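Local coordinates for Non-structural protein 3 (PDB 6LN0) that probably binds ADP-ribose through its macro domain and cuts the viral polyprotein through its papain-like protease domain, at residues 269-274 with 399-404; 301-306 with 313-318; 319-324 with 342-347; 357-360 with 365-368. All coordinates share one frame; numbering follows the deposited sequence.

Contact 1: 269-274 with 399-404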
loop_
_atom_site.group_PDB
_atom_site.type_symbol
_atom_site.label_atom_id
_atom_site.label_comp_id
_atom_site.label_asym_id
_atom_site.label_seq_id
_atom_site.Cartn_x
_atom_site.Cartn_y
_atom_site.Cartn_z
ATOM N N PHE A 269 22.429 2.149 -27.156
ATOM C CA PHE A 269 22.564 0.781 -26.671
ATOM C C PHE A 269 22.394 -0.211 -27.811
ATOM O O PHE A 269 23.153 -1.180 -27.920
ATOM C CB PHE A 269 21.557 0.482 -25.542
ATOM C CG PHE A 269 21.690 -0.909 -25.004
ATOM C CD1 PHE A 269 20.994 -1.961 -25.577
ATOM C CD2 PHE A 269 22.589 -1.184 -23.992
ATOM C CE1 PHE A 269 21.173 -3.251 -25.127
ATOM C CE2 PHE A 269 22.773 -2.478 -23.537
ATOM C CZ PHE A 269 22.052 -3.506 -24.092
ATOM N N GLN A 270 21.410 0.024 -28.677
ATOM C CA GLN A 270 21.190 -0.861 -29.811
ATOM C C GLN A 270 22.413 -0.963 -30.716
ATOM O O GLN A 270 22.568 -1.977 -31.404
ATOM C CB GLN A 270 19.971 -0.389 -30.610
ATOM C CG GLN A 270 18.639 -0.647 -29.902
ATOM C CD GLN A 270 17.442 -0.259 -30.743
ATOM O OE1 GLN A 270 16.938 -1.064 -31.530
ATOM N NE2 GLN A 270 16.983 0.987 -30.594
ATOM N N ASN A 271 23.290 0.047 -30.723
ATOM C CA ASN A 271 24.503 -0.001 -31.526
ATOM C C ASN A 271 25.710 -0.501 -30.754
ATOM O O ASN A 271 26.842 -0.271 -31.190
ATOM C CB ASN A 271 24.806 1.373 -32.135
ATOM C CG ASN A 271 23.986 1.631 -33.387
ATOM O OD1 ASN A 271 23.056 2.442 -33.374
ATOM N ND2 ASN A 271 24.289 0.902 -34.457
ATOM N N THR A 272 25.505 -1.154 -29.619
ATOM C CA THR A 272 26.571 -1.893 -28.961
ATOM C C THR A 272 26.308 -3.386 -29.104
ATOM O O THR A 272 25.348 -3.823 -29.739
ATOM C CB THR A 272 26.687 -1.533 -27.486
ATOM O OG1 THR A 272 25.709 -2.288 -26.776
ATOM C CG2 THR A 272 26.440 -0.068 -27.272
ATOM N N ALA A 273 27.176 -4.182 -28.493
ATOM C CA ALA A 273 27.097 -5.624 -28.623
ATOM C C ALA A 273 26.651 -6.290 -27.334
ATOM O O ALA A 273 26.756 -7.514 -27.213
ATOM C CB ALA A 273 28.447 -6.181 -29.070
ATOM N N TYR A 274 26.148 -5.518 -26.374
ATOM C CA TYR A 274 25.849 -6.023 -25.043
ATOM C C TYR A 274 24.553 -6.824 -25.051
ATOM O O TYR A 274 23.693 -6.640 -25.912
ATOM C CB TYR A 274 25.736 -4.867 -24.050
ATOM C CG TYR A 274 26.978 -4.012 -23.908
ATOM C CD1 TYR A 274 28.243 -4.586 -23.839
ATOM C CD2 TYR A 274 26.880 -2.630 -23.836
ATOM C CE1 TYR A 274 29.370 -3.800 -23.705
ATOM C CE2 TYR A 274 27.988 -1.836 -23.707
ATOM C CZ TYR A 274 29.242 -2.418 -23.635
ATOM O OH TYR A 274 30.370 -1.623 -23.494
ATOM N N CYS A 399 18.249 15.834 -26.985
ATOM C CA CYS A 399 19.364 14.906 -27.095
ATOM C C CYS A 399 18.985 13.829 -28.089
ATOM O O CYS A 399 17.800 13.512 -28.251
ATOM C CB CYS A 399 19.739 14.293 -25.729
ATOM S SG CYS A 399 18.524 13.248 -24.990
ATOM N N TRP A 400 19.988 13.272 -28.761
ATOM C CA TRP A 400 19.653 12.427 -29.892
ATOM C C TRP A 400 20.831 11.524 -30.183
ATOM O O TRP A 400 21.985 11.883 -29.923
ATOM C CB TRP A 400 19.300 13.260 -31.135
ATOM C CG TRP A 400 20.472 14.015 -31.704
ATOM C CD1 TRP A 400 21.371 13.546 -32.609
ATOM C CD2 TRP A 400 20.876 15.364 -31.399
ATOM N NE1 TRP A 400 22.312 14.513 -32.895
ATOM C CE2 TRP A 400 22.029 15.638 -32.168
ATOM C CE3 TRP A 400 20.371 16.368 -30.565
ATOM C CZ2 TRP A 400 22.684 16.867 -32.127
ATOM C CZ3 TRP A 400 21.031 17.590 -30.519
ATOM C CH2 TRP A 400 22.171 17.829 -31.301
ATOM N N TYR A 401 20.528 10.356 -30.735
ATOM C CA TYR A 401 21.573 9.441 -31.157
ATOM C C TYR A 401 22.109 9.852 -32.523
ATOM O O TYR A 401 21.360 10.285 -33.403
ATOM C CB TYR A 401 21.038 8.016 -31.221
ATOM C CG TYR A 401 21.991 7.065 -31.891
ATOM C CD1 TYR A 401 23.293 6.915 -31.424
ATOM C CD2 TYR A 401 21.598 6.315 -32.988
ATOM C CE1 TYR A 401 24.174 6.046 -32.037
ATOM C CE2 TYR A 401 22.471 5.440 -33.605
ATOM C CZ TYR A 401 23.760 5.309 -33.126
ATOM O OH TYR A 401 24.635 4.440 -33.740
ATOM N N THR A 402 23.413 9.721 -32.694
ATOM C CA THR A 402 24.035 9.915 -33.988
ATOM C C THR A 402 25.114 8.860 -34.151
ATOM O O THR A 402 25.979 8.716 -33.284
ATOM C CB THR A 402 24.623 11.328 -34.125
ATOM O OG1 THR A 402 25.474 11.385 -35.273
ATOM C CG2 THR A 402 25.425 11.719 -32.890
ATOM N N ASN A 403 25.026 8.086 -35.226
ATOM C CA ASN A 403 26.171 7.308 -35.653
ATOM C C ASN A 403 27.256 8.272 -36.123
ATOM O O ASN A 403 27.005 9.445 -36.384
ATOM C CB ASN A 403 25.767 6.326 -36.753
ATOM C CG ASN A 403 26.550 5.039 -36.707
ATOM O OD1 ASN A 403 27.787 5.045 -36.741
ATOM N ND2 ASN A 403 25.831 3.912 -36.621
ATOM N N GLY A 404 28.476 7.780 -36.223
ATOM C CA GLY A 404 29.615 8.691 -36.321
ATOM C C GLY A 404 29.571 9.688 -37.477
ATOM O O GLY A 404 30.242 10.725 -37.435
#
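With CG anti to its carbonyl carbon (chi1 -81°), Asn271 brings its amide against Tyr401, whose ring, CG anti to the backbone N (chi1 169°), reaches out from strand 398-402 to meet it. The two side chains cross at about a right angle, while amide and ring planes differ by 27°. Tyr401 OH donates to Asn271 OD1 over 2.6 Å, a weak bond despite its short length. OD1 also nears the ring oblique to its plane, at 3.0 Å from Tyr401 CZ and 3.1 Å from Tyr401 CE2. The other branch of the amide, Asn271 ND2, lies 4.0 Å from Asn403 ND2; the amide planes are nearly perpendicular, and the two nitrogens, both donors, merely come within van der Waals range. Asn403 turns back on its own chain: its OD1 accepts from Gly404 N at 2.9 Å, a bond within the turn that follows the strand, and its backbone N sits 3.7 Å above one face of the Tyr401 ring, toward the rim. On the other segment, Thr272 follows the C-terminal end of helix 260-270, and its OG1 ties the chain there back to a lone pair of Phe269 O at 3.0 Å. Phe269 O is gripped twice, since Thr272 N also donates to it. Separately, Tyr274 N donates to Thr272 OG1 at 3.3 Å, which makes an ST turn. Asn267, a turn earlier, touches Tyr401 as well. The pairing joins the C-terminal end of a helix to the edge strand of a mixed sheet, an arrangement consistent with the papain-like fold, in which a central helix packs against a beta domain.

Contact 2: 301-306 with 313-318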
loop_
_atom_site.group_PDB
_atom_site.type_symbol
_atom_site.label_atom_id
_atom_site.label_comp_id
_atom_site.label_asym_id
_atom_site.label_seq_id
_atom_site.Cartn_x
_atom_site.Cartn_y
_atom_site.Cartn_z
ATOM N N ALA A 301 11.308 4.582 -14.224
ATOM C CA ALA A 301 11.323 4.304 -12.784
ATOM C C ALA A 301 12.746 4.120 -12.260
ATOM O O ALA A 301 13.050 4.499 -11.125
ATOM C CB ALA A 301 10.485 3.063 -12.466
ATOM N N SER A 302 13.628 3.520 -13.063
ATOM C CA SER A 302 15.009 3.342 -12.621
ATOM C C SER A 302 15.756 4.673 -12.513
ATOM O O SER A 302 16.661 4.796 -11.680
ATOM C CB SER A 302 15.757 2.402 -13.570
ATOM O OG SER A 302 15.134 1.131 -13.624
ATOM N N THR A 303 15.415 5.669 -13.341
ATOM C CA THR A 303 16.105 6.956 -13.309
ATOM C C THR A 303 15.285 8.036 -12.613
ATOM O O THR A 303 15.675 9.204 -12.630
ATOM C CB THR A 303 16.512 7.408 -14.731
ATOM O OG1 THR A 303 15.365 7.571 -15.566
ATOM C CG2 THR A 303 17.387 6.385 -15.390
ATOM N N ASN A 304 14.169 7.667 -11.977
ATOM C CA ASN A 304 13.407 8.579 -11.126
ATOM C C ASN A 304 12.899 9.781 -11.922
ATOM O O ASN A 304 13.060 10.935 -11.532
ATOM C CB ASN A 304 14.231 9.022 -9.917
ATOM C CG ASN A 304 14.619 7.866 -9.039
ATOM O OD1 ASN A 304 13.761 7.203 -8.479
ATOM N ND2 ASN A 304 15.908 7.608 -8.919
ATOM N N ARG A 305 12.267 9.498 -13.046
ATOM C CA ARG A 305 11.634 10.523 -13.851
ATOM C C ARG A 305 10.156 10.213 -13.970
ATOM O O ARG A 305 9.723 9.080 -13.758
ATOM C CB ARG A 305 12.245 10.599 -15.257
ATOM C CG ARG A 305 13.732 10.738 -15.256
ATOM C CD ARG A 305 14.133 12.078 -14.690
ATOM N NE ARG A 305 15.572 12.248 -14.813
ATOM C CZ ARG A 305 16.236 13.304 -14.363
ATOM N NH1 ARG A 305 15.574 14.282 -13.752
ATOM N NH2 ARG A 305 17.557 13.380 -14.528
ATOM N N ARG A 306 9.390 11.223 -14.350
ATOM C CA ARG A 306 8.004 11.026 -14.729
ATOM C C ARG A 306 7.825 11.419 -16.188
ATOM O O ARG A 306 8.483 12.331 -16.691
ATOM C CB ARG A 306 7.066 11.831 -13.834
ATOM C CG ARG A 306 7.365 11.685 -12.342
ATOM C CD ARG A 306 7.358 10.214 -11.896
ATOM N NE ARG A 306 6.080 9.545 -12.167
ATOM C CZ ARG A 306 5.037 9.529 -11.335
ATOM N NH1 ARG A 306 5.105 10.147 -10.161
ATOM N NH2 ARG A 306 3.925 8.889 -11.680
ATOM N N PRO A 313 20.452 11.646 -20.635
ATOM C CA PRO A 313 20.739 10.458 -21.446
ATOM C C PRO A 313 21.904 9.637 -20.916
ATOM O O PRO A 313 21.921 8.427 -21.152
ATOM C CB PRO A 313 21.027 11.043 -22.842
ATOM C CG PRO A 313 21.485 12.408 -22.587
ATOM C CD PRO A 313 20.749 12.891 -21.363
ATOM N N GLN A 314 22.873 10.248 -20.216
ATOM C CA GLN A 314 23.944 9.467 -19.583
ATOM C C GLN A 314 23.374 8.492 -18.562
ATOM O O GLN A 314 23.830 7.346 -18.468
ATOM C CB GLN A 314 24.966 10.377 -18.888
ATOM C CG GLN A 314 25.671 11.349 -19.762
ATOM C CD GLN A 314 26.672 12.200 -18.996
ATOM O OE1 GLN A 314 26.606 12.302 -17.767
ATOM N NE2 GLN A 314 27.618 12.819 -19.727
ATOM N N GLN A 315 22.394 8.950 -17.771
ATOM C CA GLN A 315 21.670 8.078 -16.847
ATOM C C GLN A 315 21.114 6.851 -17.561
ATOM O O GLN A 315 21.255 5.720 -17.088
ATOM C CB GLN A 315 20.527 8.853 -16.191
ATOM C CG GLN A 315 20.787 9.386 -14.788
ATOM C CD GLN A 315 19.493 9.885 -14.120
ATOM O OE1 GLN A 315 18.826 10.798 -14.626
ATOM N NE2 GLN A 315 19.130 9.276 -12.989
ATOM N N VAL A 316 20.484 7.058 -18.715
ATOM C CA VAL A 316 19.849 5.947 -19.414
ATOM C C VAL A 316 20.895 4.948 -19.891
ATOM O O VAL A 316 20.822 3.756 -19.575
ATOM C CB VAL A 316 18.987 6.465 -20.576
ATOM C CG1 VAL A 316 18.416 5.299 -21.372
ATOM C CG2 VAL A 316 17.903 7.392 -20.043
ATOM N N ILE A 317 21.889 5.413 -20.661
ATOM C CA ILE A 317 22.845 4.464 -21.219
ATOM C C ILE A 317 23.613 3.761 -20.104
ATOM O O ILE A 317 23.968 2.583 -20.230
ATOM C CB ILE A 317 23.796 5.138 -22.240
ATOM C CG1 ILE A 317 24.655 4.067 -22.886
ATOM C CG2 ILE A 317 24.724 6.167 -21.597
ATOM C CD1 ILE A 317 23.833 3.005 -23.581
ATOM N N SER A 318 23.856 4.451 -18.994
ATOM C CA SER A 318 24.561 3.814 -17.893
ATOM C C SER A 318 23.679 2.780 -17.202
ATOM O O SER A 318 24.167 1.728 -16.771
ATOM C CB SER A 318 25.044 4.865 -16.902
ATOM O OG SER A 318 25.184 4.287 -15.611
#
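Thr303 is where the chain leaves helix 293-302, and its CA comes within 6.7 Å of Gln315 CA on helix 313-322; Asn304, with a positive phi, then swings the chain round to bring Arg305 to the same glutamine. The unit is a helix-loop-helix connection in the helical part of the papain-like peptidase, and the Gln315 amide spans it. Extended beyond CG, the Gln315 chain crosses from its helix to the loop and uses both ends of its amide. NE2 donates to Thr303 O, weakly, at 3.5 Å, and the same nitrogen lies 3.7 Å from Thr303 CB. Nearer the backbone, Gln315 CB is 4.1 Å from Thr303 CG2, so the methyl packs beside the root of the glutamine while the amide passes CB. The hydroxyl of Thr303 is engaged with Ile299 O in its own helix, which fixes the rotation of the side chain and turns CG2 to Gln315. Arg305 approaches from the other end of the amide. Its chain bends at chi2 (-67°) and carries the guanidinium across to Gln315 with the two flat groups 77° apart, nearly perpendicular. Phe261 and Tyr300 touch the arginine side chain, and Glu309 makes a long, weak ion pair with its NH1. The two bonds, one of them weak, are consistent with a single orientation of the Gln315 amide, oxygen at the arginine and nitrogen at Thr303 O. Arg305 NH2 gives the stronger bond, 2.9 Å to Gln315 OE1 with an angle of 141° at the hydrogen.

Contact 3: 319-324 with 342-347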
loop_
_atom_site.group_PDB
_atom_site.type_symbol
_atom_site.label_atom_id
_atom_site.label_comp_id
_atom_site.label_asym_id
_atom_site.label_seq_id
_atom_site.Cartn_x
_atom_site.Cartn_y
_atom_site.Cartn_z
ATOM N N LEU A 319 22.375 3.055 -17.098
ATOM C CA LEU A 319 21.443 2.063 -16.572
ATOM C C LEU A 319 21.416 0.815 -17.444
ATOM O O LEU A 319 21.528 -0.308 -16.943
ATOM C CB LEU A 319 20.042 2.662 -16.468
ATOM C CG LEU A 319 18.979 1.598 -16.223
ATOM C CD1 LEU A 319 18.972 1.246 -14.763
ATOM C CD2 LEU A 319 17.626 2.100 -16.674
ATOM N N LEU A 320 21.290 0.991 -18.758
ATOM C CA LEU A 320 21.204 -0.157 -19.652
ATOM C C LEU A 320 22.469 -0.993 -19.602
ATOM O O LEU A 320 22.408 -2.224 -19.481
ATOM C CB LEU A 320 20.934 0.312 -21.079
ATOM C CG LEU A 320 19.647 1.126 -21.237
ATOM C CD1 LEU A 320 19.451 1.486 -22.715
ATOM C CD2 LEU A 320 18.420 0.382 -20.643
ATOM N N VAL A 321 23.635 -0.334 -19.684
ATOM C CA VAL A 321 24.909 -1.053 -19.776
ATOM C C VAL A 321 25.179 -1.844 -18.496
ATOM O O VAL A 321 25.618 -2.999 -18.540
ATOM C CB VAL A 321 26.057 -0.073 -20.097
ATOM C CG1 VAL A 321 27.396 -0.699 -19.767
ATOM C CG2 VAL A 321 26.009 0.342 -21.550
ATOM N N SER A 322 24.908 -1.249 -17.343
ATOM C CA SER A 322 25.138 -1.970 -16.098
ATOM C C SER A 322 24.169 -3.137 -15.887
ATOM O O SER A 322 24.449 -3.997 -15.047
ATOM C CB SER A 322 25.048 -1.020 -14.916
ATOM O OG SER A 322 23.715 -0.659 -14.749
ATOM N N ASN A 323 23.045 -3.200 -16.610
ATOM C CA ASN A 323 22.158 -4.357 -16.549
ATOM C C ASN A 323 22.445 -5.357 -17.650
ATOM O O ASN A 323 21.589 -6.209 -17.952
ATOM C CB ASN A 323 20.696 -3.937 -16.616
ATOM C CG ASN A 323 20.184 -3.489 -15.297
ATOM O OD1 ASN A 323 19.670 -4.280 -14.511
ATOM N ND2 ASN A 323 20.306 -2.208 -15.037
ATOM N N SER A 324 23.632 -5.283 -18.241
ATOM C CA SER A 324 24.052 -6.157 -19.315
ATOM C C SER A 324 25.330 -6.891 -18.918
ATOM O O SER A 324 25.837 -6.752 -17.811
ATOM C CB SER A 324 24.260 -5.349 -20.595
ATOM O OG SER A 324 25.377 -4.480 -20.434
ATOM N N THR A 342 33.690 -3.085 -15.504
ATOM C CA THR A 342 32.341 -3.411 -15.920
ATOM C C THR A 342 31.532 -2.128 -15.921
ATOM O O THR A 342 31.875 -1.167 -15.231
ATOM C CB THR A 342 31.718 -4.447 -14.984
ATOM O OG1 THR A 342 31.405 -3.791 -13.770
ATOM C CG2 THR A 342 32.716 -5.526 -14.674
ATOM N N GLY A 343 30.454 -2.115 -16.698
ATOM C CA GLY A 343 29.651 -0.912 -16.820
ATOM C C GLY A 343 30.297 0.099 -17.756
ATOM O O GLY A 343 31.302 -0.171 -18.441
ATOM N N VAL A 344 29.708 1.293 -17.771
ATOM C CA VAL A 344 30.237 2.378 -18.577
ATOM C C VAL A 344 31.481 2.956 -17.909
ATOM O O VAL A 344 31.681 2.830 -16.705
ATOM C CB VAL A 344 29.176 3.475 -18.796
ATOM C CG1 VAL A 344 27.930 2.928 -19.458
ATOM C CG2 VAL A 344 28.845 4.121 -17.473
ATOM N N ILE A 345 32.328 3.612 -18.709
ATOM C CA ILE A 345 33.426 4.400 -18.170
ATOM C C ILE A 345 32.956 5.826 -17.980
ATOM O O ILE A 345 32.475 6.469 -18.917
ATOM C CB ILE A 345 34.648 4.380 -19.092
ATOM C CG1 ILE A 345 34.956 2.978 -19.591
ATOM C CG2 ILE A 345 35.832 4.983 -18.353
ATOM C CD1 ILE A 345 36.134 2.987 -20.589
ATOM N N SER A 346 33.144 6.340 -16.798
ATOM C CA SER A 346 32.735 7.693 -16.473
ATOM C C SER A 346 34.010 8.532 -16.534
ATOM O O SER A 346 34.783 8.573 -15.578
ATOM C CB SER A 346 32.043 7.710 -15.110
ATOM O OG SER A 346 32.195 8.954 -14.460
ATOM N N VAL A 347 34.260 9.159 -17.681
ATOM C CA VAL A 347 35.516 9.882 -17.900
ATOM C C VAL A 347 35.267 11.289 -17.372
ATOM O O VAL A 347 34.732 12.157 -18.065
ATOM C CB VAL A 347 35.948 9.879 -19.363
ATOM C CG1 VAL A 347 37.343 10.495 -19.492
ATOM C CG2 VAL A 347 35.880 8.478 -19.952
#
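Val321 meets Val344 first through its CB, which lies 3.6 Å from Val344 CG1. From there the side chain forks. CG1, placed anti to the backbone N by a chi1 of 162°, abuts the peptide link between Gly343 and Val344: it is 3.6 Å from Gly343 C and equally near Val344 N. CG2, the second branch, stays beside the backbone N and is 3.8 Å from Val344 CG1. A single methyl of Val344 therefore covers the fork of Val321, and the two side chains meet at a slant. All of these are apolar or van der Waals contacts. Gly343, with a positive phi of 78°, meets CG1 with backbone alone. The last turn of helix 313-322 is tied together by Asn323, which doubles back onto Leu319 O: ND2 donates from one face of the carbonyl plane at 3.0 Å, in line with its own amide plane, and Asn323 N donates from the opposite face at 3.3 Å. Val378 of strand 376-383 touches both valines, and Tyr274 and Ala326 touch Val321 as well. The contact thus packs the C-terminal turn of helix 313-322 on the short loop that interrupts strand 338-346 of the mixed sheet, while Leu320 of the same turn leads away to Trp298 and Ile299 of helix 293-302.

Contact 4: 357-360 with 365-368. With ZN (zinc ion), chain B.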
loop_
_atom_site.group_PDB
_atom_site.type_symbol
_atom_site.label_atom_id
_atom_site.label_comp_id
_atom_site.label_asym_id
_atom_site.label_seq_id
_atom_site.Cartn_x
_atom_site.Cartn_y
_atom_site.Cartn_z
ATOM N N LYS A 357 39.201 6.706 -22.140
ATOM C CA LYS A 357 40.247 6.728 -21.125
ATOM C C LYS A 357 39.732 6.185 -19.800
ATOM O O LYS A 357 38.532 6.185 -19.523
ATOM C CB LYS A 357 40.795 8.142 -20.914
ATOM C CG LYS A 357 41.016 8.940 -22.214
ATOM C CD LYS A 357 41.913 10.152 -21.975
ATOM C CE LYS A 357 41.821 11.164 -23.127
ATOM N NZ LYS A 357 42.641 12.366 -22.810
ATOM N N VAL A 358 40.660 5.737 -18.963
ATOM C CA VAL A 358 40.351 5.438 -17.576
ATOM C C VAL A 358 41.312 6.209 -16.695
ATOM O O VAL A 358 42.345 6.719 -17.142
ATOM C CB VAL A 358 40.418 3.934 -17.251
ATOM C CG1 VAL A 358 39.273 3.204 -17.914
ATOM C CG2 VAL A 358 41.795 3.331 -17.651
ATOM N N TYR A 359 40.966 6.270 -15.424
ATOM C CA TYR A 359 41.790 6.929 -14.430
ATOM C C TYR A 359 42.788 5.931 -13.862
ATOM O O TYR A 359 42.399 4.890 -13.325
ATOM C CB TYR A 359 40.930 7.511 -13.315
ATOM C CG TYR A 359 41.753 8.204 -12.266
ATOM C CD1 TYR A 359 42.387 9.404 -12.541
ATOM C CD2 TYR A 359 41.919 7.650 -11.020
ATOM C CE1 TYR A 359 43.142 10.040 -11.591
ATOM C CE2 TYR A 359 42.673 8.281 -10.056
ATOM C CZ TYR A 359 43.279 9.482 -10.346
ATOM O OH TYR A 359 44.052 10.127 -9.400
ATOM N N CYS A 360 44.067 6.260 -13.956
ATOM C CA CYS A 360 45.099 5.459 -13.318
ATOM C C CYS A 360 45.402 6.050 -11.947
ATOM O O CYS A 360 45.882 7.184 -11.847
ATOM C CB CYS A 360 46.378 5.420 -14.157
ATOM S SG CYS A 360 47.672 4.442 -13.318
ATOM N N VAL A 365 46.580 10.161 -13.707
ATOM C CA VAL A 365 46.279 10.724 -15.017
ATOM C C VAL A 365 45.111 9.958 -15.617
ATOM O O VAL A 365 44.862 8.797 -15.283
ATOM C CB VAL A 365 47.476 10.650 -15.998
ATOM C CG1 VAL A 365 48.526 11.653 -15.629
ATOM C CG2 VAL A 365 48.062 9.253 -15.994
ATOM N N TRP A 366 44.409 10.616 -16.537
ATOM C CA TRP A 366 43.430 9.976 -17.406
ATOM C C TRP A 366 44.171 9.444 -18.628
ATOM O O TRP A 366 44.657 10.222 -19.455
ATOM C CB TRP A 366 42.328 10.963 -17.783
ATOM C CG TRP A 366 41.441 11.206 -16.617
ATOM C CD1 TRP A 366 41.569 12.195 -15.691
ATOM C CD2 TRP A 366 40.306 10.408 -16.206
ATOM N NE1 TRP A 366 40.582 12.077 -14.736
ATOM C CE2 TRP A 366 39.792 10.995 -15.028
ATOM C CE3 TRP A 366 39.681 9.261 -16.720
ATOM C CZ2 TRP A 366 38.667 10.470 -14.341
ATOM C CZ3 TRP A 366 38.563 8.734 -16.040
ATOM C CH2 TRP A 366 38.068 9.347 -14.862
ATOM N N THR A 367 44.261 8.108 -18.738
ATOM C CA THR A 367 45.117 7.427 -19.692
ATOM C C THR A 367 44.312 6.648 -20.720
ATOM O O THR A 367 43.245 6.118 -20.400
ATOM C CB THR A 367 46.048 6.451 -18.977
ATOM O OG1 THR A 367 46.823 5.756 -19.952
ATOM C CG2 THR A 367 45.236 5.422 -18.180
ATOM N N PRO A 368 44.795 6.550 -21.956
ATOM C CA PRO A 368 44.250 5.540 -22.873
ATOM C C PRO A 368 44.676 4.137 -22.460
ATOM O O PRO A 368 45.479 3.967 -21.529
ATOM C CB PRO A 368 44.844 5.941 -24.233
ATOM C CG PRO A 368 45.299 7.342 -24.060
ATOM C CD PRO A 368 45.754 7.437 -22.637
HETATM ZN ZN ZN B . 49.423 4.532 -14.858
#
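Tyr359 and Trp366 form the dense part of the contact, with Tyr359 CB seated over the face of the indole, 3.7 Å from the centroid of its six-membered ring and only 9° off the normal. The tryptophan, CG anti to its carbonyl carbon, lies back across the neighbouring strand, so that its CZ3 also reaches Tyr359 N at 3.5 Å. The root of Lys357 is as close, its CB 3.2 Å from Thr367 O. Backbone bonds lock the same region: Val358 N to Thr367 O at 3.0 Å, Thr367 N to Val358 O at 2.9 Å, and Cys360 N to Val365 O at 3.0 Å. Two strands thus form an antiparallel beta hairpin, Val358 and Thr367 being a hydrogen-bonded pair and Tyr359 and Trp366 a non-hydrogen-bonded one. With strand 358-360 outermost in the sheet within the chain, it is consistent with the zinc-binding fingers of coronavirus papain-like proteases. Cys360 SG, anti to its backbone N (chi1 179°), binds the zinc ion at 2.3 Å; Cys334, Cys335 and Cys363 complete the site. The side chains of Val358, Cys360 and Thr367 share one face, where Thr367 CG2 touches Val358 CG2 loosely, at 4.1 Å, and also nears Val358 O. The solvent side, with Tyr359 and Val365 exposed, is slacker. Beyond CB the Tyr359 ring lies obliquely to the Trp366 indole and also nears the Val365 backbone; its OH is held by Asp364.

In the fold
All four contacts probably belong to the papain-like protease part of the chain: contacts 1, 3 and 4 reach the same sheet, and contacts 2 and 3 share helix 313-322, their centres 12 Å apart. There Val344 CG1 of contact 3 is 3.8 Å from Ser318 CA of contact 2. Contact 1 closes a chain loop that encloses the other three; it touches contact 3 through Tyr274 CE2 and Val321 CG2 at 3.6 Å, and contact 2 through Phe269 CB and Ile317 CD1 at 3.9 Å. Contact 4, which holds the zinc ligand Cys360, abuts contact 3, about 17 Å away between centres, where Trp366 CH2 lies 3.5 Å from Ser346 O. It does not touch contacts 1 or 2, the nearest atoms being about 12 Å apart in each case.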